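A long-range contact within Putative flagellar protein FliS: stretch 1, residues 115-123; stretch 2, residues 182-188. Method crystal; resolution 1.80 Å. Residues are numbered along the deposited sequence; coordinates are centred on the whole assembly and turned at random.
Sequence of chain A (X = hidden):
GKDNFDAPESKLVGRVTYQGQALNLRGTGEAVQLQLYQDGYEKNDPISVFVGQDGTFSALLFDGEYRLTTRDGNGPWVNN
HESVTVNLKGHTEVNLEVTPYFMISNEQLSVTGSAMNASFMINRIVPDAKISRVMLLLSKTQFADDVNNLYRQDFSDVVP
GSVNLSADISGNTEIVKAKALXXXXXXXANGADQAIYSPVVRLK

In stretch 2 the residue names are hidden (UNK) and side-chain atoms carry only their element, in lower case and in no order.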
# COMPACT_ATOMS: atom_id res chain seq x y z
N ALA A 115 6.98 -4.72 24.72
CA ALA A 115 7.46 -4.61 23.34
C ALA A 115 6.45 -5.00 22.27
O ALA A 115 5.52 -5.76 22.52
CB ALA A 115 8.67 -5.51 23.18
N MSE A 116 6.68 -4.48 21.06
CA MSE A 116 6.02 -4.93 19.86
C MSE A 116 7.00 -5.88 19.20
O MSE A 116 8.14 -5.48 18.92
CB MSE A 116 5.64 -3.78 18.93
CG MSE A 116 5.17 -4.31 17.59
SE MSE A 116 4.60 -2.89 16.42
CE MSE A 116 4.07 -3.99 14.97
N ASN A 117 6.58 -7.13 19.03
CA ASN A 117 7.36 -8.20 18.41
C ASN A 117 6.84 -8.44 17.00
O ASN A 117 5.63 -8.52 16.79
CB ASN A 117 7.29 -9.48 19.27
CG ASN A 117 7.83 -9.25 20.66
OD1 ASN A 117 8.94 -8.75 20.84
ND2 ASN A 117 7.06 -9.57 21.68
N ALA A 118 7.75 -8.47 16.03
CA ALA A 118 7.40 -8.66 14.62
C ALA A 118 8.40 -9.61 13.96
O ALA A 118 9.61 -9.35 13.96
CB ALA A 118 7.37 -7.31 13.89
N SER A 119 7.90 -10.76 13.50
CA SER A 119 8.69 -11.72 12.75
C SER A 119 8.05 -11.82 11.38
O SER A 119 6.83 -11.92 11.31
CB SER A 119 8.72 -13.07 13.45
OG SER A 119 9.54 -12.96 14.60
N PHE A 120 8.84 -11.73 10.30
CA PHE A 120 8.31 -11.79 8.94
C PHE A 120 9.44 -12.00 7.96
O PHE A 120 10.61 -12.00 8.34
CB PHE A 120 7.48 -10.52 8.57
CG PHE A 120 8.20 -9.21 8.79
CD1 PHE A 120 8.23 -8.61 10.05
CD2 PHE A 120 8.77 -8.52 7.72
CE1 PHE A 120 8.88 -7.39 10.25
CE2 PHE A 120 9.40 -7.29 7.92
CZ PHE A 120 9.49 -6.76 9.19
N MSE A 121 9.07 -12.24 6.70
CA MSE A 121 10.02 -12.43 5.61
C MSE A 121 9.95 -11.26 4.64
O MSE A 121 8.85 -10.81 4.29
CB MSE A 121 9.70 -13.74 4.87
CG MSE A 121 10.06 -14.96 5.65
SE MSE A 121 11.75 -15.63 4.98
CE MSE A 121 11.13 -16.11 3.13
N ILE A 122 11.10 -10.78 4.21
CA ILE A 122 11.22 -9.73 3.20
C ILE A 122 11.82 -10.39 1.99
O ILE A 122 12.97 -10.86 2.05
CB ILE A 122 12.02 -8.48 3.65
CG1 ILE A 122 11.35 -7.78 4.85
CG2 ILE A 122 12.21 -7.51 2.44
CD1 ILE A 122 12.28 -6.77 5.57
N ASN A 123 11.04 -10.48 0.93
CA ASN A 123 11.45 -11.10 -0.33
C ASN A 123 11.80 -10.01 -1.33
O ASN A 123 10.96 -9.17 -1.64
CB ASN A 123 10.29 -11.97 -0.86
CG ASN A 123 9.71 -12.89 0.20
OD1 ASN A 123 10.38 -13.81 0.65
ND2 ASN A 123 8.53 -12.55 0.73
N UNK A 182 -4.15 -1.74 16.48
CA UNK A 182 -3.87 -2.36 15.17
C UNK A 182 -2.38 -2.28 14.87
O UNK A 182 -1.74 -1.29 15.22
c UNK A 182 -8.31 -2.71 13.58
c UNK A 182 -4.67 -1.64 14.07
c UNK A 182 -8.24 -0.97 15.23
c UNK A 182 -6.17 -1.74 14.23
c UNK A 182 -8.96 -1.86 14.46
c UNK A 182 -6.86 -0.90 15.10
o UNK A 182 -10.34 -1.91 14.58
c UNK A 182 -6.91 -2.64 13.47
N UNK A 183 -1.81 -3.33 14.28
CA UNK A 183 -0.39 -3.38 13.97
C UNK A 183 -0.16 -3.50 12.48
O UNK A 183 -1.01 -4.03 11.76
c UNK A 183 0.28 -4.54 14.70
N UNK A 184 1.02 -3.05 12.04
CA UNK A 184 1.41 -3.16 10.63
C UNK A 184 2.92 -3.06 10.53
O UNK A 184 3.58 -2.45 11.39
c UNK A 184 0.50 -2.44 8.33
c UNK A 184 0.74 -2.04 9.78
c UNK A 184 -0.14 -1.29 7.54
n UNK A 184 -0.94 0.42 5.42
n UNK A 184 -1.60 -1.38 4.15
c UNK A 184 -1.09 -0.89 5.28
n UNK A 184 -0.73 -1.72 6.26
N UNK A 185 3.49 -3.62 9.46
CA UNK A 185 4.91 -3.42 9.22
C UNK A 185 5.06 -2.82 7.81
O UNK A 185 4.20 -3.06 6.96
c UNK A 185 5.82 -4.65 9.44
c UNK A 185 5.40 -5.84 8.58
c UNK A 185 5.89 -5.02 10.93
N UNK A 186 6.12 -2.05 7.62
CA UNK A 186 6.39 -1.41 6.33
C UNK A 186 7.83 -1.60 5.89
O UNK A 186 8.72 -1.72 6.73
N UNK A 187 8.06 -1.65 4.57
CA UNK A 187 9.38 -1.77 3.97
C UNK A 187 9.48 -0.73 2.85
O UNK A 187 8.68 -0.76 1.90
c UNK A 187 9.74 -4.21 4.64
c UNK A 187 11.07 -3.23 2.74
c UNK A 187 9.73 -3.20 3.48
N UNK A 188 10.42 0.18 2.99
CA UNK A 188 10.72 1.23 2.02
C UNK A 188 12.03 0.90 1.30
O UNK A 188 13.03 0.65 1.95
c UNK A 188 10.82 2.60 2.72
c UNK A 188 10.00 4.19 0.92
c UNK A 188 11.62 4.99 2.69
c UNK A 188 11.19 3.79 1.83

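Position 182 opens the second strand with eight side-chain atoms: one carbon leading to a six-membered carbon ring that bears a single oxygen. The group lies out of reach of stretch 1. A ring with one oxygen opposite its attachment point is a phenol, and the residue is Tyr-182.

At position 183 the side chain is a single carbon, pointing toward the first strand. It meets the end of the fully extended selenomethionine Met-116, whose CE lies 3.8 Å from the CB of residue 183. One carbon and nothing more identifies Ala-183.

Position 184 carries three carbons in a row, then a nitrogen, then a carbon holding two further nitrogens. This guanidinium chain leaves the backbone away from stretch 1, and the contact made here is through the main chain: CE of Met-116 comes within 3.9 Å of the carbonyl O of residue 184. The residue is Arg-184, and its guanidinium nitrogens are hydrogen-bonded elsewhere in the structure.

At position 185 three carbons form a fork directly at CB, which points toward stretch 1. The two branches reach Ala-118 and the ring of Phe-120. A beta-branched side chain of carbon alone, with no further extension, is valine. In Val-185, CG1 lies 4.0 Å from CB of Ala-118 and 3.9 Å from CE1 of Phe-120, while CG2 sits over one face of the Phe-120 ring, 4.0 Å from its centroid and only 5° off the normal, a CH-pi contact.

Position 186 has no side-chain atoms at all and is therefore Gly-186; it makes no contact with the first strand.

Position 187 repeats the three-carbon fork at CB, again directed toward stretch 1, where it packs against Ile-122. This is Val-187, with its CG2 3.7 Å from CD1 of Ile-122.

Position 188 ends the stretch with four carbons, forked at the second. Its side chain is out of reach of stretch 1, and the branching pattern gives Leu-188.

The contact joins two strands whose axes approach to 9.1 Å and whose directions differ by 49°. No hydrogen bonds cross between them, so they meet through side chains rather than as paired neighbours in a sheet. Strand alternation places Met-116, Ala-118, Phe-120 and Ile-122 on one surface and Ala-183, Val-185 and Val-187 on the other. Together the stretches bury 293 Å², and Val-185, with the largest covered area, anchors this apolar layer.

Stretch 2 (182-188) YARVGVL
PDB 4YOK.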